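Long-range contact in beta-galactoside alpha-2,6-sialyltransferase (PDB 2Z4T), which probably transfers sialic acid from a CMP-linked donor to beta-galactosides such as lactose through an alpha-2,6 linkage, using a GT-B fold: residues 464-478 against 492-504. Residues are numbered along the deposited sequence; the frame is centred on the assembly and turned at random. Where two conformers were deposited one is given.
Sequences VFTSTETITDRETAL and VKEENVLFWADLP. With PO4 (phosphate ion), chain J.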
ATOM      1  N   VAL A 464       1.781 -25.838  -3.059  1.00 39.37           N
ATOM      2  CA  VAL A 464       0.766 -26.725  -3.593  1.00 38.69           C
ATOM      3  C   VAL A 464      -0.280 -25.878  -4.267  1.00 39.60           C
ATOM      4  O   VAL A 464      -0.709 -24.863  -3.718  1.00 39.87           O
ATOM      5  CB  VAL A 464       0.137 -27.613  -2.499  1.00 38.20           C
ATOM      6  CG1 VAL A 464      -1.016 -28.433  -3.069  1.00 36.71           C
ATOM      7  CG2 VAL A 464       1.193 -28.523  -1.888  1.00 35.54           C
ATOM      8  N   PHE A 465      -0.674 -26.293  -5.463  1.00 40.18           N
ATOM      9  CA  PHE A 465      -1.708 -25.614  -6.210  1.00 41.19           C
ATOM     10  C   PHE A 465      -3.056 -26.272  -5.989  1.00 42.95           C
ATOM     11  O   PHE A 465      -3.156 -27.453  -5.676  1.00 43.34           O
ATOM     12  CB  PHE A 465      -1.386 -25.615  -7.705  1.00 40.31           C
ATOM     13  CG  PHE A 465      -0.190 -24.801  -8.068  1.00 38.26           C
ATOM     14  CD1 PHE A 465      -0.343 -23.543  -8.630  1.00 36.26           C
ATOM     15  CD2 PHE A 465       1.092 -25.291  -7.857  1.00 34.57           C
ATOM     16  CE1 PHE A 465       0.776 -22.781  -8.969  1.00 35.49           C
ATOM     17  CE2 PHE A 465       2.215 -24.528  -8.193  1.00 34.44           C
ATOM     18  CZ  PHE A 465       2.057 -23.272  -8.741  1.00 35.50           C
ATOM     19  N   THR A 466      -4.077 -25.461  -6.192  1.00 44.86           N
ATOM     20  CA  THR A 466      -5.485 -25.774  -6.113  1.00 46.96           C
ATOM     21  C   THR A 466      -6.003 -26.833  -7.113  1.00 48.10           C
ATOM     22  O   THR A 466      -5.532 -26.938  -8.225  1.00 48.26           O
ATOM     23  CB  THR A 466      -6.172 -24.412  -6.282  1.00 47.00           C
ATOM     24  OG1 THR A 466      -6.393 -23.847  -4.978  1.00 48.44           O
ATOM     25  CG2 THR A 466      -7.446 -24.447  -7.125  1.00 48.24           C
ATOM     26  N   SER A 467      -6.969 -27.629  -6.683  1.00 50.52           N
ATOM     27  CA  SER A 467      -7.664 -28.580  -7.536  1.00 52.87           C
ATOM     28  C   SER A 467      -9.137 -28.425  -7.238  1.00 55.37           C
ATOM     29  O   SER A 467      -9.504 -28.019  -6.138  1.00 55.47           O
ATOM     30  CB  SER A 467      -7.244 -30.016  -7.217  1.00 52.60           C
ATOM     31  OG  SER A 467      -5.939 -30.291  -7.672  1.00 51.27           O
ATOM     32  N   THR A 468      -9.990 -28.733  -8.208  1.00 58.77           N
ATOM     33  CA  THR A 468     -11.443 -28.708  -7.958  1.00 62.09           C
ATOM     34  C   THR A 468     -11.843 -30.128  -7.564  1.00 64.16           C
ATOM     35  O   THR A 468     -10.997 -31.033  -7.589  1.00 64.15           O
ATOM     36  CB  THR A 468     -12.273 -28.203  -9.187  1.00 62.18           C
ATOM     37  OG1 THR A 468     -11.914 -28.942 -10.369  1.00 62.66           O
ATOM     38  CG2 THR A 468     -12.056 -26.698  -9.436  1.00 61.73           C
ATOM     39  N   GLU A 469     -13.106 -30.333  -7.188  1.00 67.12           N
ATOM     40  CA  GLU A 469     -13.586 -31.691  -6.872  1.00 69.87           C
ATOM     41  C   GLU A 469     -13.781 -32.541  -8.143  1.00 71.60           C
ATOM     42  O   GLU A 469     -14.265 -33.678  -8.088  1.00 71.82           O
ATOM     43  CB  GLU A 469     -14.886 -31.635  -6.070  1.00 69.98           C
ATOM     44  CG  GLU A 469     -14.767 -30.950  -4.724  1.00 70.66           C
ATOM     45  CD  GLU A 469     -15.819 -31.425  -3.736  1.00 71.65           C
ATOM     46  OE1 GLU A 469     -16.496 -30.565  -3.126  1.00 71.31           O
ATOM     47  OE2 GLU A 469     -15.966 -32.657  -3.572  1.00 72.59           O
ATOM     48  N   THR A 470     -13.381 -31.984  -9.283  1.00 73.56           N
ATOM     49  CA  THR A 470     -13.651 -32.593 -10.565  1.00 75.30           C
ATOM     50  C   THR A 470     -12.390 -33.239 -11.182  1.00 76.28           C
ATOM     51  O   THR A 470     -12.215 -34.464 -11.100  1.00 76.11           O
ATOM     52  CB  THR A 470     -14.452 -31.584 -11.514  1.00 75.58           C
ATOM     53  OG1 THR A 470     -15.516 -32.277 -12.177  1.00 76.48           O
ATOM     54  CG2 THR A 470     -13.564 -30.815 -12.556  1.00 75.59           C
ATOM     55  N   ILE A 471     -11.487 -32.410 -11.719  1.00 77.61           N
ATOM     56  CA  ILE A 471     -10.552 -32.835 -12.790  1.00 78.31           C
ATOM     57  C   ILE A 471     -10.411 -34.366 -12.882  1.00 78.25           C
ATOM     58  O   ILE A 471     -11.203 -34.960 -13.609  1.00 78.77           O
ATOM     59  CB  ILE A 471      -9.243 -31.956 -12.933  1.00 78.11           C
ATOM     60  CG1 ILE A 471      -9.600 -30.469 -12.968  1.00 78.65           C
ATOM     61  CG2 ILE A 471      -8.538 -32.259 -14.227  1.00 78.17           C
ATOM     62  CD1 ILE A 471      -8.635 -29.577 -13.782  1.00 79.09           C
ATOM     63  N   THR A 472      -9.490 -35.037 -12.180  1.00 78.34           N
ATOM     64  CA  THR A 472      -8.376 -34.500 -11.376  1.00 77.95           C
ATOM     65  C   THR A 472      -7.144 -34.331 -12.306  1.00 77.01           C
ATOM     66  O   THR A 472      -6.106 -33.779 -11.909  1.00 77.04           O
ATOM     67  CB  THR A 472      -8.049 -35.484 -10.180  1.00 78.22           C
ATOM     68  OG1 THR A 472      -9.139 -35.520  -9.239  1.00 78.34           O
ATOM     69  CG2 THR A 472      -6.751 -35.107  -9.455  1.00 78.73           C
ATOM     70  N   ASP A 473      -7.318 -34.800 -13.548  1.00 75.55           N
ATOM     71  CA  ASP A 473      -6.314 -34.879 -14.629  1.00 74.20           C
ATOM     72  C   ASP A 473      -5.125 -33.880 -14.630  1.00 72.95           C
ATOM     73  O   ASP A 473      -5.325 -32.672 -14.516  1.00 73.20           O
ATOM     74  CB  ASP A 473      -7.056 -34.807 -15.964  1.00 74.16           C
ATOM     75  CG  ASP A 473      -6.243 -35.325 -17.089  1.00 74.21           C
ATOM     76  OD1 ASP A 473      -5.789 -36.484 -16.967  1.00 75.10           O
ATOM     77  OD2 ASP A 473      -6.046 -34.576 -18.073  1.00 73.63           O
ATOM     78  N   ARG A 474      -3.901 -34.381 -14.817  1.00 71.07           N
ATOM     79  CA  ARG A 474      -2.697 -33.573 -14.563  1.00 69.18           C
ATOM     80  C   ARG A 474      -2.209 -32.705 -15.727  1.00 68.69           C
ATOM     81  O   ARG A 474      -1.739 -31.580 -15.517  1.00 68.36           O
ATOM     82  CB  ARG A 474      -1.543 -34.437 -14.044  1.00 68.49           C
ATOM     83  CG  ARG A 474      -0.360 -33.600 -13.567  1.00 66.03           C
ATOM     84  CD  ARG A 474       0.850 -34.429 -13.231  1.00 59.89           C
ATOM     85  NE  ARG A 474       2.060 -33.627 -13.077  1.00 54.43           N
ATOM     86  CZ  ARG A 474       2.375 -32.934 -11.987  1.00 50.86           C
ATOM     87  NH1 ARG A 474       1.549 -32.919 -10.957  1.00 47.72           N
ATOM     88  NH2 ARG A 474       3.516 -32.249 -11.934  1.00 47.50           N
ATOM     89  N   GLU A 475      -2.314 -33.229 -16.940  1.00 67.92           N
ATOM     90  CA  GLU A 475      -1.760 -32.563 -18.114  1.00 67.40           C
ATOM     91  C   GLU A 475      -2.300 -31.147 -18.324  1.00 66.01           C
ATOM     92  O   GLU A 475      -1.540 -30.214 -18.602  1.00 65.85           O
ATOM     93  CB  GLU A 475      -2.031 -33.400 -19.365  1.00 68.20           C
ATOM     94  CG  GLU A 475      -1.157 -33.022 -20.565  1.00 71.41           C
ATOM     95  CD  GLU A 475       0.294 -33.495 -20.402  1.00 75.46           C
ATOM     96  OE1 GLU A 475       1.014 -32.953 -19.514  1.00 76.15           O
ATOM     97  OE2 GLU A 475       0.701 -34.412 -21.164  1.00 74.99           O
ATOM     98  N   THR A 476      -3.615 -31.003 -18.215  1.00 64.09           N
ATOM     99  CA  THR A 476      -4.266 -29.730 -18.449  1.00 62.73           C
ATOM    100  C   THR A 476      -4.400 -28.927 -17.164  1.00 61.09           C
ATOM    101  O   THR A 476      -4.705 -27.735 -17.206  1.00 61.16           O
ATOM    102  CB  THR A 476      -5.654 -29.911 -19.122  1.00 63.37           C
ATOM    103  OG1 THR A 476      -6.206 -31.178 -18.722  1.00 63.38           O
ATOM    104  CG2 THR A 476      -5.540 -29.814 -20.700  1.00 63.47           C
ATOM    105  N   ALA A 477      -4.183 -29.587 -16.030  1.00 58.81           N
ATOM    106  CA  ALA A 477      -4.118 -28.916 -14.755  1.00 56.73           C
ATOM    107  C   ALA A 477      -2.903 -28.008 -14.766  1.00 55.74           C
ATOM    108  O   ALA A 477      -2.952 -26.904 -14.214  1.00 54.95           O
ATOM    109  CB  ALA A 477      -4.026 -29.915 -13.631  1.00 56.46           C
ATOM    110  N   LEU A 478      -1.833 -28.476 -15.418  1.00 54.62           N
ATOM    111  CA  LEU A 478      -0.568 -27.733 -15.526  1.00 54.19           C
ATOM    112  C   LEU A 478      -0.715 -26.542 -16.447  1.00 53.85           C
ATOM    113  O   LEU A 478       0.110 -25.634 -16.447  1.00 54.26           O
ATOM    114  CB  LEU A 478       0.569 -28.625 -16.038  1.00 53.59           C
ATOM    115  CG  LEU A 478       1.232 -29.624 -15.074  1.00 53.89           C
ATOM    116  CD1 LEU A 478       2.131 -30.627 -15.830  1.00 51.63           C
ATOM    117  CD2 LEU A 478       2.030 -28.933 -13.966  1.00 51.58           C
ATOM    118  N   VAL A 492       8.829 -22.364  -9.093  1.00 46.02           N
ATOM    119  CA  VAL A 492       8.518 -23.750  -9.006  1.00 46.69           C
ATOM    120  C   VAL A 492       8.986 -24.353 -10.324  1.00 47.29           C
ATOM    121  O   VAL A 492       9.090 -23.647 -11.332  1.00 46.84           O
ATOM    122  CB  VAL A 492       6.982 -23.862  -8.774  1.00 47.13           C
ATOM    123  CG1 VAL A 492       6.178 -23.836 -10.101  1.00 46.10           C
ATOM    124  CG2 VAL A 492       6.663 -25.038  -7.952  1.00 46.90           C
ATOM    125  N   LYS A 493       9.298 -25.639 -10.317  1.00 48.40           N
ATOM    126  CA  LYS A 493       9.692 -26.348 -11.541  1.00 49.91           C
ATOM    127  C   LYS A 493       8.539 -27.231 -12.002  1.00 49.93           C
ATOM    128  O   LYS A 493       7.884 -27.857 -11.168  1.00 50.21           O
ATOM    129  CB  LYS A 493      10.954 -27.179 -11.292  1.00 49.78           C
ATOM    130  CG  LYS A 493      12.254 -26.410 -11.517  1.00 51.75           C
ATOM    131  CD  LYS A 493      13.511 -27.189 -11.059  1.00 52.00           C
ATOM    132  CE  LYS A 493      14.210 -26.433  -9.909  1.00 56.28           C
ATOM    133  NZ  LYS A 493      15.475 -27.080  -9.451  1.00 58.17           N
ATOM    134  N   GLU A 494       8.286 -27.286 -13.311  1.00 50.33           N
ATOM    135  CA  GLU A 494       7.123 -28.015 -13.818  1.00 51.44           C
ATOM    136  C   GLU A 494       7.054 -29.461 -13.324  1.00 51.49           C
ATOM    137  O   GLU A 494       6.015 -29.908 -12.835  1.00 51.78           O
ATOM    138  CB  GLU A 494       7.017 -27.979 -15.348  1.00 51.24           C
ATOM    139  CG  GLU A 494       5.579 -28.225 -15.832  1.00 52.67           C
ATOM    140  CD  GLU A 494       5.440 -28.361 -17.354  1.00 53.18           C
ATOM    141  OE1 GLU A 494       5.940 -29.377 -17.898  1.00 54.06           O
ATOM    142  OE2 GLU A 494       4.798 -27.471 -17.993  1.00 54.37           O
ATOM    143  N   GLU A 495       8.152 -30.195 -13.449  1.00 51.33           N
ATOM    144  CA  GLU A 495       8.146 -31.605 -13.072  1.00 51.34           C
ATOM    145  C   GLU A 495       7.835 -31.825 -11.580  1.00 50.09           C
ATOM    146  O   GLU A 495       7.487 -32.928 -11.182  1.00 50.03           O
ATOM    147  CB  GLU A 495       9.447 -32.316 -13.517  1.00 52.19           C
ATOM    148  CG  GLU A 495      10.785 -31.748 -12.938  1.00 55.67           C
ATOM    149  CD  GLU A 495      11.217 -30.387 -13.550  1.00 60.79           C
ATOM    150  OE1 GLU A 495      10.527 -29.856 -14.468  1.00 61.92           O
ATOM    151  OE2 GLU A 495      12.255 -29.839 -13.097  1.00 62.20           O
ATOM    152  N   ASN A 496       7.924 -30.769 -10.770  1.00 48.67           N
ATOM    153  CA  ASN A 496       7.629 -30.867  -9.337  1.00 47.27           C
ATOM    154  C   ASN A 496       6.349 -30.159  -8.855  1.00 46.25           C
ATOM    155  O   ASN A 496       6.085 -30.132  -7.645  1.00 46.45           O
ATOM    156  CB  ASN A 496       8.793 -30.330  -8.502  1.00 47.56           C
ATOM    157  CG  ASN A 496      10.140 -30.967  -8.852  1.00 48.72           C
ATOM    158  OD1 ASN A 496      10.224 -31.978  -9.562  1.00 50.88           O
ATOM    159  ND2 ASN A 496      11.210 -30.360  -8.349  1.00 48.93           N
ATOM    160  N   VAL A 497       5.581 -29.562  -9.767  1.00 43.95           N
ATOM    161  CA  VAL A 497       4.347 -28.880  -9.388  1.00 42.07           C
ATOM    162  C   VAL A 497       3.457 -29.889  -8.685  1.00 41.36           C
ATOM    163  O   VAL A 497       3.344 -31.029  -9.148  1.00 41.90           O
ATOM    164  CB  VAL A 497       3.588 -28.338 -10.622  1.00 41.49           C
ATOM    165  CG1 VAL A 497       2.182 -27.960 -10.270  1.00 40.57           C
ATOM    166  CG2 VAL A 497       4.320 -27.159 -11.237  1.00 40.91           C
ATOM    167  N   LEU A 498       2.841 -29.487  -7.577  1.00 39.43           N
ATOM    168  CA  LEU A 498       1.893 -30.350  -6.873  1.00 38.24           C
ATOM    169  C   LEU A 498       0.489 -29.767  -6.932  1.00 36.92           C
ATOM    170  O   LEU A 498       0.332 -28.578  -6.804  1.00 38.01           O
ATOM    171  CB  LEU A 498       2.317 -30.518  -5.407  1.00 37.61           C
ATOM    172  CG  LEU A 498       3.731 -31.065  -5.215  1.00 38.99           C
ATOM    173  CD1 LEU A 498       4.266 -30.823  -3.798  1.00 38.21           C
ATOM    174  CD2 LEU A 498       3.766 -32.572  -5.589  1.00 39.02           C
ATOM    175  N   PHE A 499      -0.529 -30.593  -7.095  1.00 35.30           N
ATOM    176  CA  PHE A 499      -1.901 -30.112  -6.993  1.00 34.24           C
ATOM    177  C   PHE A 499      -2.496 -30.828  -5.818  1.00 33.61           C
ATOM    178  O   PHE A 499      -2.125 -31.951  -5.575  1.00 33.40           O
ATOM    179  CB  PHE A 499      -2.702 -30.426  -8.275  1.00 34.02           C
ATOM    180  CG  PHE A 499      -2.164 -29.769  -9.484  1.00 32.64           C
ATOM    181  CD1 PHE A 499      -2.512 -28.441  -9.781  1.00 32.91           C
ATOM    182  CD2 PHE A 499      -1.281 -30.452 -10.325  1.00 30.99           C
ATOM    183  CE1 PHE A 499      -1.992 -27.796 -10.913  1.00 30.98           C
ATOM    184  CE2 PHE A 499      -0.744 -29.828 -11.451  1.00 31.79           C
ATOM    185  CZ  PHE A 499      -1.101 -28.500 -11.752  1.00 33.25           C
ATOM    186  N   TRP A 500      -3.413 -30.216  -5.077  1.00 33.41           N
ATOM    187  CA  TRP A 500      -4.122 -30.819  -3.938  0.50 33.50           C
ATOM    188  C   TRP A 500      -4.443 -32.283  -4.129  1.00 33.76           C
ATOM    189  O   TRP A 500      -4.554 -33.061  -3.181  1.00 33.79           O
ATOM    190  CB  TRP A 500      -5.465 -30.126  -3.719  0.50 33.38           C
ATOM    191  CG  TRP A 500      -5.430 -28.858  -2.938  0.50 33.80           C
ATOM    192  CD1 TRP A 500      -4.423 -28.409  -2.137  0.50 33.49           C
ATOM    193  CD2 TRP A 500      -6.480 -27.885  -2.846  0.50 33.29           C
ATOM    194  NE1 TRP A 500      -4.769 -27.209  -1.568  0.50 32.96           N
ATOM    195  CE2 TRP A 500      -6.027 -26.864  -1.980  0.50 32.78           C
ATOM    196  CE3 TRP A 500      -7.759 -27.780  -3.408  0.50 32.91           C
ATOM    197  CZ2 TRP A 500      -6.801 -25.739  -1.668  0.50 32.72           C
ATOM    198  CZ3 TRP A 500      -8.536 -26.660  -3.097  0.50 33.47           C
ATOM    199  CH2 TRP A 500      -8.050 -25.655  -2.231  0.50 33.07           C
ATOM    200  N   ALA A 501      -4.506 -32.745  -5.377  0.50 33.29           N
ATOM    201  CA  ALA A 501      -5.336 -33.935  -5.609  0.50 32.87           C
ATOM    202  C   ALA A 501      -4.922 -35.355  -6.123  0.50 32.21           C
ATOM    203  O   ALA A 501      -5.767 -36.247  -5.952  0.50 31.61           O
ATOM    204  CB  ALA A 501      -6.675 -33.499  -6.282  0.50 32.13           C
ATOM    205  N   ASP A 502      -3.740 -35.692  -6.672  0.50 32.21           N
ATOM    206  CA  ASP A 502      -2.324 -35.261  -6.472  0.50 32.13           C
ATOM    207  C   ASP A 502      -1.613 -35.610  -5.162  0.50 32.61           C
ATOM    208  O   ASP A 502      -0.562 -36.256  -5.195  0.50 32.93           O
ATOM    209  CB  ASP A 502      -1.939 -33.884  -7.024  0.50 32.26           C
ATOM    210  CG  ASP A 502      -0.437 -33.795  -7.429  0.50 31.39           C
ATOM    211  OD1 ASP A 502      -0.093 -33.047  -8.365  0.50 26.95           O
ATOM    212  OD2 ASP A 502       0.414 -34.473  -6.817  0.50 32.27           O
ATOM    213  N   LEU A 503      -2.157 -35.220  -4.013  1.00 33.00           N
ATOM    214  CA  LEU A 503      -1.434 -35.512  -2.785  1.00 32.40           C
ATOM    215  C   LEU A 503      -2.068 -36.719  -2.107  1.00 32.38           C
ATOM    216  O   LEU A 503      -3.263 -36.966  -2.291  1.00 32.60           O
ATOM    217  CB  LEU A 503      -1.464 -34.327  -1.829  1.00 32.08           C
ATOM    218  CG  LEU A 503      -0.753 -33.040  -2.224  1.00 31.62           C
ATOM    219  CD1 LEU A 503      -1.102 -31.969  -1.194  1.00 29.37           C
ATOM    220  CD2 LEU A 503       0.766 -33.226  -2.367  1.00 30.04           C
ATOM    221  N   PRO A 504      -1.279 -37.465  -1.306  1.00 31.91           N
ATOM    222  CA  PRO A 504      -1.825 -38.587  -0.557  1.00 31.82           C
ATOM    223  C   PRO A 504      -2.858 -38.096   0.421  1.00 32.05           C
ATOM    224  O   PRO A 504      -2.747 -36.978   0.911  1.00 32.18           O
ATOM    225  CB  PRO A 504      -0.625 -39.125   0.229  1.00 32.11           C
ATOM    226  CG  PRO A 504       0.578 -38.408  -0.262  1.00 31.76           C
ATOM    227  CD  PRO A 504       0.165 -37.257  -1.080  1.00 31.74           C
TER
HETATM  228  P   PO4 J4001      10.236 -26.979  -7.290  1.00 89.40           P
HETATM  229  O1  PO4 J4001       9.071 -27.104  -8.237  1.00 90.10           O
HETATM  230  O2  PO4 J4001      11.423 -26.389  -8.021  1.00 89.47           O
HETATM  231  O3  PO4 J4001       9.853 -26.069  -6.135  1.00 89.42           O
HETATM  232  O4  PO4 J4001      10.565 -28.368  -6.789  1.00 89.01           O
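Arg474 reaches the backbone just before the short strand 498-499 and grips Val497 O end-on, with NH2 at 3.0 Å and NH1 at 3.2 Å, the oxygen lying in the guanidinium plane. Both bonds are bent and come from one face of the carbonyl plane, NH1 from above it. Its extended chain, with CG anti to the backbone N (chi1 -171°), carries the charge this far. In the conformer described, one of two, NH1 also forms a less certain salt bridge with Asp502 OD1 at 3.1 Å, the carboxylate turned 73° from the guanidinium plane; this OD1 accepts Phe499 N. Leu478 CD2, an apolar methyl, lies over one guanidinium face, offset toward its rim, and packs on Val497 CB.

Phe499 is the apolar centre: Ala477 CB, small enough to sit close, makes a CH-pi contact over one ring face, 3.9 Å from the centroid, while Phe465 CB touches Phe499 CD1. In the Trp500 conformer described, Thr466 CA lies over the six-membered ring and Val464 CG1 meets Trp500 CD1.

Phe465 pairs in parallel with Phe499 through Phe465 N to Leu498 O and Trp500 N to Phe465 O, both 2.8 Å. This closes the beta-alpha-beta unit through helix 481-488, whose Val483 and Met486 touch the Phe465 side chain, and adds a short, weakly bonded outermost strand to the CMP-binding, Rossmann-like domain. Chemically, one arginine's fork satisfies the carbonyl of Val497; in this Asp502 conformer, charge pairing would probably strengthen that hold.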